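Local atomic coordinates of taurine dioxygenase (Burkholderia ambifaria, PDB entry 5VN6), a protein that probably acts as an iron-dependent taurine dioxygenase of the TfdA family, and carries a magnesium ion at its metal site in this crystal. Residues Ser161-Phe166 against Tyr182-His187. Numbering follows the deposited sequence.
Sequences SIEASF and YPDAEH
Ser161 and Asp184 meet where the antiparallel strands 157-160 and 185-192 part, one running out into a turn and the other entered from helix 172-181. Asp184 OD1 lies 3.5 Å from Ser161 CB, but the polar links between the segments are made by three waters. Water 1 accepts from Ser161 OG at 2.6 Å and donates to OD1 of Asp184 and OE1 of Glu163, bridging two carboxylates whose oxygens are 4.3 Å apart. Lys179 of the helix forms salt bridges with both acids, which probably offsets their mutual repulsion; Arg175 takes the other oxygen of Glu163. Ser161 OG, turned away from its own backbone N (chi1 167°), accepts the N-H of Ala164 at 2.9 Å, an ST motif at the start of the turn. Water 3 accepts from Glu163 N and lies 2.8 Å from Asp184 OD2 and 2.9 Å from Tyr182 O; water 2 joins the same carbonyl to Ile162 N. Beside this wet layer, Ile162 CG2 packs against Tyr182 CB at 4.0 Å; Trp111 lies against Ile162 and stacks edge-to-face with the Tyr182 ring. The arrangement is an ST motif with bridging waters at the end of two central antiparallel strands of the four-stranded sheet in this TauD/TfdA-family protein.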
loop_
_atom_site.group_PDB
_atom_site.type_symbol
_atom_site.label_atom_id
_atom_site.label_comp_id
_atom_site.label_asym_id
_atom_site.label_seq_id
_atom_site.Cartn_x
_atom_site.Cartn_y
_atom_site.Cartn_z
ATOM N N SER A 161 9.886 -18.743 9.792
ATOM C CA SER A 161 11.079 -19.473 9.390
ATOM C C SER A 161 12.105 -18.545 8.762
ATOM O O SER A 161 11.801 -17.840 7.800
ATOM C CB SER A 161 10.721 -20.597 8.403
ATOM O OG SER A 161 11.884 -21.108 7.794
ATOM N N ILE A 162 13.336 -18.578 9.276
ATOM C CA ILE A 162 14.387 -17.901 8.533
ATOM C C ILE A 162 14.892 -18.819 7.428
ATOM O O ILE A 162 15.372 -18.342 6.388
ATOM C CB ILE A 162 15.528 -17.434 9.454
ATOM C CG1 ILE A 162 16.435 -16.461 8.700
ATOM C CG2 ILE A 162 16.370 -18.622 9.928
ATOM C CD1 ILE A 162 17.436 -15.750 9.572
ATOM N N GLU A 163 14.765 -20.139 7.625
ATOM C CA GLU A 163 15.161 -21.101 6.603
ATOM C C GLU A 163 14.504 -20.805 5.261
ATOM O O GLU A 163 15.167 -20.817 4.217
ATOM C CB GLU A 163 14.807 -22.527 7.038
ATOM C CG GLU A 163 15.026 -23.500 5.902
ATOM C CD GLU A 163 14.600 -24.920 6.192
ATOM O OE1 GLU A 163 13.583 -25.136 6.875
ATOM O OE2 GLU A 163 15.305 -25.830 5.725
ATOM N N ALA A 164 13.186 -20.573 5.269
ATOM C CA ALA A 164 12.409 -20.428 4.044
ATOM C C ALA A 164 12.422 -19.011 3.482
ATOM O O ALA A 164 11.901 -18.790 2.379
ATOM C CB ALA A 164 10.960 -20.884 4.278
ATOM N N SER A 165 12.984 -18.047 4.202
ATOM C CA SER A 165 13.096 -16.702 3.651
ATOM C C SER A 165 14.559 -16.421 3.311
ATOM O O SER A 165 14.965 -16.576 2.154
ATOM C CB SER A 165 12.522 -15.662 4.623
ATOM O OG SER A 165 13.012 -15.860 5.947
ATOM N N PHE A 166 15.362 -16.025 4.305
ATOM C CA PHE A 166 16.762 -15.673 4.050
ATOM C C PHE A 166 17.593 -16.886 3.630
ATOM O O PHE A 166 18.505 -16.768 2.803
ATOM C CB PHE A 166 17.376 -15.008 5.286
ATOM C CG PHE A 166 16.908 -13.600 5.505
ATOM C CD1 PHE A 166 15.708 -13.346 6.157
ATOM C CD2 PHE A 166 17.649 -12.524 5.030
ATOM C CE1 PHE A 166 15.262 -12.046 6.360
ATOM C CE2 PHE A 166 17.205 -11.217 5.223
ATOM C CZ PHE A 166 16.007 -10.980 5.891
ATOM N N TYR A 182 18.790 -21.232 13.979
ATOM C CA TYR A 182 17.516 -20.598 14.348
ATOM C C TYR A 182 16.330 -21.468 13.951
ATOM O O TYR A 182 15.708 -21.229 12.904
ATOM C CB TYR A 182 17.360 -19.212 13.710
ATOM C CG TYR A 182 18.517 -18.272 13.946
ATOM C CD1 TYR A 182 18.661 -17.614 15.163
ATOM C CD2 TYR A 182 19.450 -18.022 12.950
ATOM C CE1 TYR A 182 19.728 -16.753 15.393
ATOM C CE2 TYR A 182 20.505 -17.150 13.159
ATOM C CZ TYR A 182 20.647 -16.523 14.385
ATOM O OH TYR A 182 21.700 -15.660 14.595
ATOM N N PRO A 183 15.959 -22.454 14.781
ATOM C CA PRO A 183 14.792 -23.297 14.454
ATOM C C PRO A 183 13.519 -22.469 14.266
ATOM O O PRO A 183 13.305 -21.466 14.953
ATOM C CB PRO A 183 14.684 -24.236 15.663
ATOM C CG PRO A 183 16.059 -24.248 16.276
ATOM C CD PRO A 183 16.608 -22.864 16.042
ATOM N N ASP A 184 12.678 -22.896 13.313
ATOM C CA ASP A 184 11.442 -22.183 12.993
ATOM C C ASP A 184 10.630 -21.932 14.260
ATOM O O ASP A 184 10.208 -22.874 14.933
ATOM C CB ASP A 184 10.595 -22.981 11.991
ATOM C CG ASP A 184 11.356 -23.376 10.719
ATOM O OD1 ASP A 184 10.691 -23.844 9.774
ATOM O OD2 ASP A 184 12.600 -23.263 10.660
ATOM N N ALA A 185 10.396 -20.659 14.576
ATOM C CA ALA A 185 9.771 -20.288 15.836
ATOM C C ALA A 185 8.251 -20.346 15.720
ATOM O O ALA A 185 7.660 -19.788 14.787
ATOM C CB ALA A 185 10.222 -18.891 16.269
ATOM N N GLU A 186 7.619 -21.008 16.680
ATOM C CA GLU A 186 6.167 -21.020 16.765
ATOM C C GLU A 186 5.716 -19.846 17.623
ATOM O O GLU A 186 6.278 -19.604 18.699
ATOM C CB GLU A 186 5.662 -22.329 17.369
ATOM C CG GLU A 186 4.155 -22.357 17.557
ATOM C CD GLU A 186 3.635 -23.737 17.941
ATOM O OE1 GLU A 186 3.783 -24.681 17.139
ATOM O OE2 GLU A 186 3.111 -23.879 19.073
ATOM N N HIS A 187 4.701 -19.134 17.152
ATOM C CA HIS A 187 4.123 -17.982 17.831
ATOM C C HIS A 187 2.607 -18.062 17.775
ATOM O O HIS A 187 2.050 -18.605 16.813
ATOM C CB HIS A 187 4.566 -16.662 17.183
ATOM C CG HIS A 187 6.040 -16.428 17.263
ATOM N ND1 HIS A 187 6.704 -16.308 18.463
ATOM C CD2 HIS A 187 6.977 -16.301 16.298
ATOM C CE1 HIS A 187 7.991 -16.121 18.235
ATOM N NE2 HIS A 187 8.180 -16.093 16.927
HETATM O O HOH W 1 11.351 -23.621 7.194
HETATM O O HOH W 2 13.432 -19.507 12.273
HETATM O O HOH W 3 14.644 -21.459 10.251
#